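Chloramphenicol acetyltransferase (Aliivibrio fischeri, PDB 6PXA) probably transfers an acetyl group from acetyl-CoA to chloramphenicol, as a hexapeptide-repeat acyltransferase, and can bind taurocholic acid. Local coordinates at the interface of chains A and B. Sequence-based numbering; all coordinates share one arbitrary frame. Chains: chain A/B, Chloramphenicol acetyltransferase.

The three contacts are parts of one interface between neighbouring copies in the deposited trimer. Contacts 1 and 3 adjoin, with the centres of their C-alpha atoms about 6 Å apart, and share A:Ile98 and A:Ser99. There, one loop of chain A is held by C-terminal elements of chain B and by B:Asp127. Contact 2 lies about 23 Å from contact 1 and about 20 Å from contact 3, again between the centres of their C-alpha atoms. It joins the beta-helix bodies of the two chains. The interface thus pairs packing of the bodies with a loop that reaches across to the neighbour, as expected for a trimeric acyltransferase.

Contact 1: the interface of chains A and B. Residues chain A 96-99; chain B 175, 202-203, 205.
The backbone N of A:Ile98 donates a hydrogen bond of 2.8 Å to the carbonyl O of B:Ser205. The donor lies 30° out of the carbonyl plane. Beside this bond, the A:Trp97 indole presents one face to the backbone of B:Ser205. B:Ser205 N sits over the rim of that face, 3.5 Å from A:Trp97 CG.

The A:Ile98 side chain spreads over the 200-203 helix of chain B. Its CG1 branch is anti to the carbonyl carbon (chi1 -72°), and its end lies alongside B:Ile202, with A:Ile98 CD1 4.0 Å from B:Ile202 CG2. The A:Ile98 and B:Leu203 side chains cross at about a right angle, with A:Ile98 CG2 3.7 Å from B:Leu203 CD2.

B:Phe175 turns its ring edge to the chain A backbone. B:Phe175 CZ is 3.3 Å from the carbonyl O of A:Trp97, and A:Trp97 C lies in the plane of the ring.

In the second shell, the B:Ser205 hydroxyl OG donates to B:Ile202 O at 2.6 Å. This ties the residue that receives A:Ile98 back to the helix.

The site fastens a loop of chain A to the C-terminal region of chain B and probably helps hold the trimer together.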
loop_
_atom_site.group_PDB
_atom_site.type_symbol
_atom_site.label_atom_id
_atom_site.label_comp_id
_atom_site.label_asym_id
_atom_site.label_seq_id
_atom_site.Cartn_x
_atom_site.Cartn_y
_atom_site.Cartn_z
ATOM N N ASP A 96 0.410 -20.722 -15.633
ATOM C CA ASP A 96 0.282 -21.497 -16.861
ATOM C C ASP A 96 -0.055 -22.962 -16.610
ATOM O O ASP A 96 -0.360 -23.691 -17.557
ATOM C CB ASP A 96 1.569 -21.391 -17.689
ATOM C CG ASP A 96 2.806 -21.854 -16.933
ATOM O OD1 ASP A 96 2.870 -21.735 -15.694
ATOM O OD2 ASP A 96 3.738 -22.343 -17.598
ATOM N N TRP A 97 -0.011 -23.401 -15.364
ATOM C CA TRP A 97 -0.539 -24.694 -14.983
ATOM C C TRP A 97 -2.019 -24.552 -14.631
ATOM O O TRP A 97 -2.524 -23.447 -14.404
ATOM C CB TRP A 97 0.254 -25.252 -13.802
ATOM C CG TRP A 97 1.606 -25.793 -14.172
ATOM C CD1 TRP A 97 2.164 -25.848 -15.418
ATOM C CD2 TRP A 97 2.559 -26.371 -13.279
ATOM N NE1 TRP A 97 3.408 -26.444 -15.356
ATOM C CE2 TRP A 97 3.671 -26.769 -14.051
ATOM C CE3 TRP A 97 2.571 -26.609 -11.901
ATOM C CZ2 TRP A 97 4.777 -27.395 -13.489
ATOM C CZ3 TRP A 97 3.673 -27.206 -11.344
ATOM C CH2 TRP A 97 4.763 -27.597 -12.133
ATOM N N ILE A 98 -2.705 -25.692 -14.586
ATOM C CA ILE A 98 -4.153 -25.705 -14.356
ATOM C C ILE A 98 -4.507 -24.994 -13.055
ATOM O O ILE A 98 -5.383 -24.122 -13.028
ATOM C CB ILE A 98 -4.688 -27.145 -14.373
ATOM C CG1 ILE A 98 -4.667 -27.695 -15.798
ATOM C CG2 ILE A 98 -6.092 -27.174 -13.855
ATOM C CD1 ILE A 98 -5.124 -29.139 -15.897
ATOM N N SER A 99 -3.835 -25.345 -11.963
ATOM C CA SER A 99 -4.031 -24.659 -10.692
ATOM C C SER A 99 -2.800 -23.849 -10.292
ATOM O O SER A 99 -1.657 -24.237 -10.577
ATOM C CB SER A 99 -4.339 -25.646 -9.571
ATOM O OG SER A 99 -4.325 -24.948 -8.332
ATOM N N PHE B 175 -6.014 -18.784 -19.745
ATOM C CA PHE B 175 -6.225 -19.745 -20.823
ATOM C C PHE B 175 -7.211 -19.190 -21.843
ATOM O O PHE B 175 -7.915 -18.205 -21.595
ATOM C CB PHE B 175 -6.735 -21.087 -20.276
ATOM C CG PHE B 175 -5.937 -21.593 -19.115
ATOM C CD1 PHE B 175 -4.706 -22.188 -19.319
ATOM C CD2 PHE B 175 -6.408 -21.453 -17.816
ATOM C CE1 PHE B 175 -3.963 -22.658 -18.251
ATOM C CE2 PHE B 175 -5.668 -21.915 -16.739
ATOM C CZ PHE B 175 -4.435 -22.515 -16.965
ATOM N N ILE B 202 -1.643 -34.118 -13.832
ATOM C CA ILE B 202 -2.243 -33.245 -14.837
ATOM C C ILE B 202 -2.449 -31.834 -14.290
ATOM O O ILE B 202 -2.236 -30.853 -15.011
ATOM C CB ILE B 202 -3.562 -33.839 -15.366
ATOM C CG1 ILE B 202 -3.347 -35.248 -15.918
ATOM C CG2 ILE B 202 -4.140 -32.948 -16.456
ATOM C CD1 ILE B 202 -4.595 -35.836 -16.582
ATOM N N LEU B 203 -2.875 -31.696 -13.025
ATOM C CA LEU B 203 -3.082 -30.358 -12.460
ATOM C C LEU B 203 -1.773 -29.561 -12.369
ATOM O O LEU B 203 -1.784 -28.329 -12.489
ATOM C CB LEU B 203 -3.740 -30.457 -11.079
ATOM C CG LEU B 203 -5.163 -31.049 -10.970
ATOM C CD1 LEU B 203 -5.487 -31.423 -9.534
ATOM C CD2 LEU B 203 -6.201 -30.091 -11.507
ATOM N N SER B 205 0.371 -29.038 -14.559
ATOM C CA SER B 205 0.679 -28.927 -15.977
ATOM C C SER B 205 -0.404 -28.069 -16.608
ATOM O O SER B 205 -1.387 -27.691 -15.959
ATOM C CB SER B 205 0.746 -30.289 -16.667
ATOM O OG SER B 205 -0.562 -30.743 -16.981
HETATM O O HOH W 1 -1.142 -27.038 -10.561
#

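Contact 2: the interface of chains A and B. Residues chain A 48-49, 86, 135, 137; chain B 81, 132-133, 150.
A:Arg48 reaches across to B:Glu133 between two left-handed parallel beta-helices, the fold of the hexapeptide-repeat acyltransferases. This subunit contact probably helps hold the trimer together. The guanidinium A:Arg48 NH1 forms a salt bridge and hydrogen bond of 3.0 Å with the carboxylate OE1 of B:Glu133. The side chains cross at about a right angle, and their flat groups are turned 56° apart. The oxygen lies at the guanidinium edge, close to its plane. On the glutamate, the donor comes to the anti side of OE1, 30° out of the carboxylate plane.

Water 2 gathers A:Arg48 NH1, the A:Tyr49 phenol OH and the B:Ser132 hydroxyl. B:Ser132 OG is 2.8 Å from water 2. The phenol also touches water 3, and water 3 pairs with the backbone N of B:Ser81 at 3.0 Å. B:Ser132 OG lies anti to its backbone N (chi1 -174°), where it donates to B:Ser81 O at 2.7 Å. That bond fixes the hydroxyl that holds water 2.

Three methionines of chain A supply the apolar side. A:Met86 sets its methyl CE 3.7 Å from B:Ser132 CB. A:Met135 is straight until its last torsion and brings SD to 3.8 Å from B:Ala150 CB. A:Met137 CE adds its methyl to the same alanine methyl, B:Ala150 CB, at 4.0 Å. The A:Met135 side chain crosses B:Glu133 at a slant, and its methyl CE lies towards the carboxylate.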
loop_
_atom_site.group_PDB
_atom_site.type_symbol
_atom_site.label_atom_id
_atom_site.label_comp_id
_atom_site.label_asym_id
_atom_site.label_seq_id
_atom_site.Cartn_x
_atom_site.Cartn_y
_atom_site.Cartn_z
ATOM N N ARG A 48 11.974 -9.332 1.063
ATOM C CA ARG A 48 10.997 -10.328 1.463
ATOM C C ARG A 48 11.184 -11.591 0.639
ATOM O O ARG A 48 11.491 -11.519 -0.558
ATOM C CB ARG A 48 9.594 -9.781 1.315
ATOM C CG ARG A 48 9.390 -8.554 2.147
ATOM C CD ARG A 48 7.932 -8.324 2.395
ATOM N NE ARG A 48 7.726 -7.103 3.159
ATOM C CZ ARG A 48 6.574 -6.456 3.211
ATOM N NH1 ARG A 48 5.518 -6.925 2.553
ATOM N NH2 ARG A 48 6.473 -5.346 3.930
ATOM N N TYR A 49 11.019 -12.737 1.308
ATOM C CA TYR A 49 11.073 -14.075 0.693
ATOM C C TYR A 49 12.454 -14.420 0.111
ATOM O O TYR A 49 12.560 -15.242 -0.808
ATOM C CB TYR A 49 9.986 -14.242 -0.374
ATOM C CG TYR A 49 8.631 -13.743 0.105
ATOM C CD1 TYR A 49 7.816 -14.539 0.890
ATOM C CD2 TYR A 49 8.179 -12.465 -0.226
ATOM C CE1 TYR A 49 6.589 -14.095 1.327
ATOM C CE2 TYR A 49 6.958 -12.002 0.228
ATOM C CZ TYR A 49 6.162 -12.828 0.993
ATOM O OH TYR A 49 4.942 -12.381 1.449
ATOM N N MET A 86 10.518 -7.802 -3.548
ATOM C CA MET A 86 9.881 -9.106 -3.499
ATOM C C MET A 86 10.806 -10.110 -4.179
ATOM O O MET A 86 11.074 -9.994 -5.384
ATOM C CB MET A 86 8.505 -9.073 -4.174
ATOM C CG MET A 86 7.475 -8.117 -3.517
ATOM S SD MET A 86 6.907 -8.569 -1.848
ATOM C CE MET A 86 5.713 -9.861 -2.214
ATOM N N MET A 135 6.968 -1.076 -4.197
ATOM C CA MET A 135 7.185 -2.526 -4.204
ATOM C C MET A 135 7.862 -2.908 -5.513
ATOM O O MET A 135 7.354 -2.580 -6.597
ATOM C CB MET A 135 5.860 -3.283 -4.028
ATOM C CG MET A 135 6.030 -4.796 -4.043
ATOM S SD MET A 135 4.490 -5.751 -3.739
ATOM C CE MET A 135 4.370 -5.710 -1.948
ATOM N N MET A 137 9.033 -5.869 -7.869
ATOM C CA MET A 137 8.657 -7.261 -8.051
ATOM C C MET A 137 9.875 -8.059 -8.515
ATOM O O MET A 137 10.923 -7.490 -8.862
ATOM C CB MET A 137 7.462 -7.343 -9.010
ATOM C CG MET A 137 6.197 -6.647 -8.471
ATOM S SD MET A 137 5.773 -7.180 -6.793
ATOM C CE MET A 137 5.376 -8.910 -7.082
ATOM N N SER B 81 0.735 -12.555 2.000
ATOM C CA SER B 81 0.837 -11.741 3.212
ATOM C C SER B 81 0.259 -10.345 2.988
ATOM O O SER B 81 0.442 -9.736 1.928
ATOM C CB SER B 81 2.291 -11.640 3.655
ATOM O OG SER B 81 2.408 -11.150 4.985
ATOM N N SER B 132 0.396 -10.345 -2.560
ATOM C CA SER B 132 0.686 -9.679 -1.300
ATOM C C SER B 132 0.146 -8.258 -1.325
ATOM O O SER B 132 0.288 -7.545 -2.320
ATOM C CB SER B 132 2.187 -9.667 -1.027
ATOM O OG SER B 132 2.449 -9.146 0.277
ATOM N N GLU B 133 -0.532 -7.875 -0.248
ATOM C CA GLU B 133 -0.969 -6.496 -0.028
ATOM C C GLU B 133 -2.003 -6.041 -1.051
ATOM O O GLU B 133 -2.283 -4.830 -1.184
ATOM C CB GLU B 133 0.260 -5.548 0.001
ATOM C CG GLU B 133 1.099 -5.771 1.248
ATOM C CD GLU B 133 2.236 -4.767 1.427
ATOM O OE1 GLU B 133 3.164 -5.122 2.151
ATOM O OE2 GLU B 133 2.188 -3.648 0.875
ATOM N N ALA B 150 -0.050 -8.564 -6.707
ATOM C CA ALA B 150 0.403 -7.866 -5.515
ATOM C C ALA B 150 -0.006 -6.402 -5.622
ATOM O O ALA B 150 0.070 -5.805 -6.702
ATOM C CB ALA B 150 1.926 -7.995 -5.365
HETATM O O HOH W 2 4.825 -9.524 1.612
HETATM O O HOH W 3 3.255 -14.159 1.546
#

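Contact 3: the interface of chains A and B. Residues chain A 98-101; chain B 127, 174, 188.
This is a mainly polar loop-to-subunit interface, in which B:Asp127 captures the A:Ser99-A:Thr100 turn of the neighbouring chain and so probably helps to hold the trimer together. One carboxylate oxygen, B:Asp127 OD1, accepts from both A:Ser99 OG and A:Thr100 N. The hydroxyl OG of A:Ser99 comes from above the carboxylate plane, 46° out of it, at 2.6 Å from B:Asp127 OD1. B:Asp127 OD1 uses its syn lone pair, on the side of the other oxygen, to accept A:Thr100 N at 3.2 Å.

The indole of B:Trp188 stands on another side of A:Ser99. The benzo carbon B:Trp188 CZ2 lies 3.4 Å from A:Ser99 CB, while the pyrrole part runs past A:Ile98 CG2.

B:Arg174 bends at chi3 (65°) to bring its guanidinium beside the turn. B:Arg174 NH2 makes a weak hydrogen bond of 2.9 Å to A:Ile98 O. B:Arg174 NH1 makes a salt bridge and a weak hydrogen bond with B:Asp127 OD2 of its own chain, which lies at the edge of the guanidinium, in its plane. This arginine may help to steady the carboxylate and balance its charge. A:Thr100 CG2 rests over the rim of one guanidinium face, 3.8 Å from B:Arg174 NH2. Water 4 links A:Thr100 OG1 to the backbone O of B:Asp127.

The turn continues into A:Phe101, a residue of the taurocholic acid pocket. A:Ser99 OG is anti to its own backbone N (chi1 172°), and there it accepts a nearly straight bond from A:Phe101 N at 2.7 Å.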
loop_
_atom_site.group_PDB
_atom_site.type_symbol
_atom_site.label_atom_id
_atom_site.label_comp_id
_atom_site.label_asym_id
_atom_site.label_seq_id
_atom_site.Cartn_x
_atom_site.Cartn_y
_atom_site.Cartn_z
ATOM N N ILE A 98 -2.705 -25.692 -14.586
ATOM C CA ILE A 98 -4.153 -25.705 -14.356
ATOM C C ILE A 98 -4.507 -24.994 -13.055
ATOM O O ILE A 98 -5.383 -24.122 -13.028
ATOM C CB ILE A 98 -4.688 -27.145 -14.373
ATOM C CG1 ILE A 98 -4.667 -27.695 -15.798
ATOM C CG2 ILE A 98 -6.092 -27.174 -13.855
ATOM C CD1 ILE A 98 -5.124 -29.139 -15.897
ATOM N N SER A 99 -3.835 -25.345 -11.963
ATOM C CA SER A 99 -4.031 -24.659 -10.692
ATOM C C SER A 99 -2.800 -23.849 -10.292
ATOM O O SER A 99 -1.657 -24.237 -10.577
ATOM C CB SER A 99 -4.339 -25.646 -9.571
ATOM O OG SER A 99 -4.325 -24.948 -8.332
ATOM N N THR A 100 -3.039 -22.728 -9.599
ATOM C CA THR A 100 -1.960 -22.006 -8.937
ATOM C C THR A 100 -1.679 -22.513 -7.522
ATOM O O THR A 100 -0.788 -21.976 -6.853
ATOM C CB THR A 100 -2.255 -20.492 -8.884
ATOM O OG1 THR A 100 -3.562 -20.244 -8.337
ATOM C CG2 THR A 100 -2.125 -19.855 -10.282
ATOM N N PHE A 101 -2.390 -23.520 -7.053
ATOM C CA PHE A 101 -2.280 -23.920 -5.648
ATOM C C PHE A 101 -1.023 -24.752 -5.430
ATOM O O PHE A 101 -0.769 -25.686 -6.194
ATOM C CB PHE A 101 -3.494 -24.728 -5.199
ATOM C CG PHE A 101 -3.556 -24.944 -3.706
ATOM C CD1 PHE A 101 -4.036 -23.943 -2.865
ATOM C CD2 PHE A 101 -3.100 -26.122 -3.142
ATOM C CE1 PHE A 101 -4.085 -24.137 -1.487
ATOM C CE2 PHE A 101 -3.154 -26.323 -1.766
ATOM C CZ PHE A 101 -3.637 -25.335 -0.943
ATOM N N ASP B 127 -9.609 -21.836 -6.352
ATOM C CA ASP B 127 -8.335 -21.804 -7.053
ATOM C C ASP B 127 -7.930 -20.364 -7.385
ATOM O O ASP B 127 -7.513 -20.055 -8.501
ATOM C CB ASP B 127 -8.387 -22.670 -8.314
ATOM C CG ASP B 127 -7.021 -22.753 -9.010
ATOM O OD1 ASP B 127 -6.009 -22.912 -8.296
ATOM O OD2 ASP B 127 -6.954 -22.625 -10.249
ATOM N N ARG B 174 -5.738 -16.503 -18.159
ATOM C CA ARG B 174 -4.710 -17.544 -18.078
ATOM C C ARG B 174 -4.800 -18.511 -19.251
ATOM O O ARG B 174 -3.774 -19.025 -19.710
ATOM C CB ARG B 174 -4.826 -18.303 -16.756
ATOM C CG ARG B 174 -4.438 -17.500 -15.506
ATOM C CD ARG B 174 -4.913 -18.192 -14.232
ATOM N NE ARG B 174 -4.251 -19.475 -14.002
ATOM C CZ ARG B 174 -4.715 -20.440 -13.206
ATOM N NH1 ARG B 174 -5.858 -20.304 -12.546
ATOM N NH2 ARG B 174 -4.032 -21.565 -13.073
ATOM N N TRP B 188 -12.691 -29.253 -10.887
ATOM C CA TRP B 188 -11.844 -30.242 -10.219
ATOM C C TRP B 188 -11.732 -29.988 -8.725
ATOM O O TRP B 188 -11.426 -30.923 -7.976
ATOM C CB TRP B 188 -10.429 -30.279 -10.828
ATOM C CG TRP B 188 -9.597 -28.997 -10.587
ATOM C CD1 TRP B 188 -9.381 -27.999 -11.484
ATOM C CD2 TRP B 188 -8.877 -28.615 -9.384
ATOM N NE1 TRP B 188 -8.592 -27.014 -10.922
ATOM C CE2 TRP B 188 -8.271 -27.369 -9.637
ATOM C CE3 TRP B 188 -8.691 -29.207 -8.129
ATOM C CZ2 TRP B 188 -7.498 -26.704 -8.679
ATOM C CZ3 TRP B 188 -7.944 -28.555 -7.181
ATOM C CH2 TRP B 188 -7.350 -27.307 -7.457
HETATM O O HOH W 4 -5.155 -18.718 -9.552
#